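Local atomic coordinates of spore germination protein GerM (Bacillus subtilis subsp. subtilis str. 168, PDB entry 6GZB), a protein that is of unknown molecular function but affects both sporulation and germination and carries tandem GerMN domains. Residues A[146-150]-A[151-155]. Sequence-based numbering, arbitrary orientation.
Sequences TLTQF and SSIDK
Ile-153 packs back on Leu-147 and Phe-150 in a local turn contact within the first GerMN domain, on the return loop of a beta-alpha-beta crossover: helix 136-147 connects strand 119-124 to strand 155-160, its parallel neighbour in the sheet. Two type I beta turns, Leu-147 to Phe-150 and Phe-150 to Ile-153, reverse the chain. The second is closed by Ile-153 N donating to Phe-150 O (3.1 Å, 160° at the hydrogen), although the donor stands above the carbonyl plane rather than on a lone pair. A chi1 of -56° lays CG1 of Ile-153 beside its own backbone N, which brings CD1 against Leu-147 O. That approach measures 3.5 Å. CD1 also meets Phe-150 CD2 obliquely at 4.2 Å. CG2 lies 4.2 Å from Leu-147 CB. Ala-120 of strand 119-124 also touches Ile-153. Across the turns, Thr-148 CA makes a CH...O contact of 3.5 Å with Ile-153 O, and a water hydrogen-bonds to Thr-148 O and Ile-153 O, 2.7 Å from each. Cutting Ile-153 back to alanine would probably leave a gap over Leu-147 O and beside Phe-150 CD2. The turn-closing bond and the water thus accompany the reversal, while the isoleucine covers Leu-147 O and lies against the Leu-147 and Phe-150 side chains.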
ATOM      1  N   THR A 146       2.770  -6.190  -5.526  1.00 25.81           N
ATOM      2  CA  THR A 146       1.866  -6.917  -6.413  1.00 29.95           C
ATOM      3  C   THR A 146       1.846  -8.426  -6.104  1.00 31.74           C
ATOM      4  O   THR A 146       0.774  -9.036  -6.000  1.00 28.36           O
ATOM      5  CB  THR A 146       2.196  -6.674  -7.894  1.00 30.46           C
ATOM      6  OG1 THR A 146       2.084  -5.277  -8.187  1.00 25.87           O
ATOM      7  CG2 THR A 146       1.234  -7.443  -8.786  1.00 27.78           C
ATOM      8  N   LEU A 147       3.021  -9.009  -5.886  1.00 28.92           N
ATOM      9  CA  LEU A 147       3.116 -10.435  -5.585  1.00 27.31           C
ATOM     10  C   LEU A 147       2.530 -10.765  -4.218  1.00 27.07           C
ATOM     11  O   LEU A 147       1.859 -11.780  -4.055  1.00 29.96           O
ATOM     12  CB  LEU A 147       4.571 -10.913  -5.653  1.00 29.89           C
ATOM     13  CG  LEU A 147       5.120 -11.092  -7.066  1.00 29.21           C
ATOM     14  CD1 LEU A 147       6.593 -11.483  -7.034  1.00 36.11           C
ATOM     15  CD2 LEU A 147       4.302 -12.132  -7.807  1.00 28.74           C
ATOM     16  N   THR A 148       2.759  -9.900  -3.239  1.00 28.27           N
ATOM     17  CA  THR A 148       2.379 -10.202  -1.863  1.00 26.23           C
ATOM     18  C   THR A 148       0.919  -9.934  -1.566  1.00 26.07           C
ATOM     19  O   THR A 148       0.470 -10.127  -0.434  1.00 26.75           O
ATOM     20  CB  THR A 148       3.254  -9.442  -0.838  1.00 25.43           C
ATOM     21  OG1 THR A 148       3.305  -8.051  -1.162  1.00 27.65           O
ATOM     22  CG2 THR A 148       4.672 -10.013  -0.842  1.00 30.61           C
ATOM     23  N   GLN A 149       0.151  -9.540  -2.575  1.00 26.46           N
ATOM     24  CA  GLN A 149      -1.298  -9.456  -2.386  1.00 32.67           C
ATOM     25  C   GLN A 149      -1.911 -10.851  -2.217  1.00 29.37           C
ATOM     26  O   GLN A 149      -2.996 -10.993  -1.684  1.00 28.77           O
ATOM     27  CB  GLN A 149      -1.974  -8.722  -3.549  1.00 27.74           C
ATOM     28  CG  GLN A 149      -2.175  -9.565  -4.796  1.00 27.42           C
ATOM     29  CD  GLN A 149      -2.688  -8.736  -5.954  1.00 33.04           C
ATOM     30  OE1 GLN A 149      -3.876  -8.446  -6.027  1.00 31.54           O
ATOM     31  NE2 GLN A 149      -1.788  -8.317  -6.844  1.00 27.93           N
ATOM     32  N   PHE A 150      -1.231 -11.868  -2.731  1.00 31.26           N
ATOM     33  CA  PHE A 150      -1.721 -13.236  -2.661  1.00 28.76           C
ATOM     34  C   PHE A 150      -1.359 -13.883  -1.329  1.00 33.27           C
ATOM     35  O   PHE A 150      -0.268 -13.666  -0.782  1.00 33.04           O
ATOM     36  CB  PHE A 150      -1.125 -14.057  -3.795  1.00 34.99           C
ATOM     37  CG  PHE A 150      -1.456 -13.534  -5.152  1.00 34.07           C
ATOM     38  CD1 PHE A 150      -2.690 -13.789  -5.720  1.00 37.86           C
ATOM     39  CD2 PHE A 150      -0.530 -12.796  -5.873  1.00 33.86           C
ATOM     40  CE1 PHE A 150      -2.998 -13.315  -6.984  1.00 43.83           C
ATOM     41  CE2 PHE A 150      -0.835 -12.305  -7.130  1.00 33.68           C
ATOM     42  CZ  PHE A 150      -2.080 -12.547  -7.679  1.00 40.24           C
ATOM     43  N   SER A 151      -2.203 -14.547  -0.728  1.00 37.17           N
ATOM     44  CA  SER A 151      -2.030 -15.093   0.620  1.00 43.50           C
ATOM     45  C   SER A 151      -0.898 -16.124   0.668  1.00 29.72           C
ATOM     46  O   SER A 151      -0.313 -16.357   1.717  1.00 40.74           O
ATOM     47  CB  SER A 151      -3.338 -15.699   1.131  1.00 37.32           C
ATOM     48  OG  SER A 151      -3.714 -16.798   0.334  1.00 54.56           O
ATOM     49  N   SER A 152      -0.613 -16.808  -0.561  1.00 35.48           N
ATOM     50  CA  SER A 152       0.456 -17.794  -0.645  1.00 36.82           C
ATOM     51  C   SER A 152       1.840 -17.153  -0.777  1.00 39.48           C
ATOM     52  O   SER A 152       2.840 -17.859  -0.753  1.00 37.70           O
ATOM     53  CB  SER A 152       0.219 -18.723  -1.834  1.00 42.73           C
ATOM     54  OG  SER A 152       0.290 -18.015  -3.066  1.00 50.95           O
ATOM     55  N   ILE A 153       1.893 -15.830  -0.924  1.00 37.47           N
ATOM     56  CA  ILE A 153       3.167 -15.128  -1.070  1.00 33.49           C
ATOM     57  C   ILE A 153       3.321 -14.030  -0.016  1.00 31.43           C
ATOM     58  O   ILE A 153       2.524 -13.089   0.040  1.00 32.23           O
ATOM     59  CB  ILE A 153       3.288 -14.499  -2.468  1.00 30.22           C
ATOM     60  CG1 ILE A 153       3.113 -15.563  -3.549  1.00 32.03           C
ATOM     61  CG2 ILE A 153       4.644 -13.841  -2.638  1.00 31.51           C
ATOM     62  CD1 ILE A 153       2.902 -15.000  -4.937  1.00 32.04           C
ATOM     63  N   ASP A 154       4.362 -14.127   0.808  1.00 30.76           N
ATOM     64  CA  ASP A 154       4.701 -13.022   1.701  1.00 36.23           C
ATOM     65  C   ASP A 154       6.146 -12.561   1.596  1.00 27.51           C
ATOM     66  O   ASP A 154       6.530 -11.600   2.244  1.00 38.35           O
ATOM     67  CB  ASP A 154       4.362 -13.368   3.152  1.00 45.17           C
ATOM     68  CG  ASP A 154       4.828 -14.748   3.544  1.00 56.79           C
ATOM     69  OD1 ASP A 154       5.938 -15.140   3.129  1.00 62.69           O
ATOM     70  OD2 ASP A 154       4.073 -15.452   4.248  1.00 75.55           O
ATOM     71  N   LYS A 155       6.925 -13.205   0.732  1.00 31.93           N
ATOM     72  CA  LYS A 155       8.316 -12.813   0.500  1.00 32.68           C
ATOM     73  C   LYS A 155       8.635 -12.971  -0.973  1.00 29.94           C
ATOM     74  O   LYS A 155       8.050 -13.817  -1.654  1.00 32.38           O
ATOM     75  CB  LYS A 155       9.275 -13.709   1.294  1.00 42.39           C
ATOM     76  CG  LYS A 155       9.225 -13.526   2.800  1.00 46.41           C
ATOM     77  CD  LYS A 155      10.152 -14.511   3.504  1.00 51.54           C
ATOM     78  CE  LYS A 155       9.784 -15.961   3.210  1.00 53.35           C
ATOM     79  NZ  LYS A 155       8.674 -16.443   4.077  1.00 63.67           N
TER
HETATM   80  O   HOH W   1       0.499 -12.060   1.471  1.00 32.97           O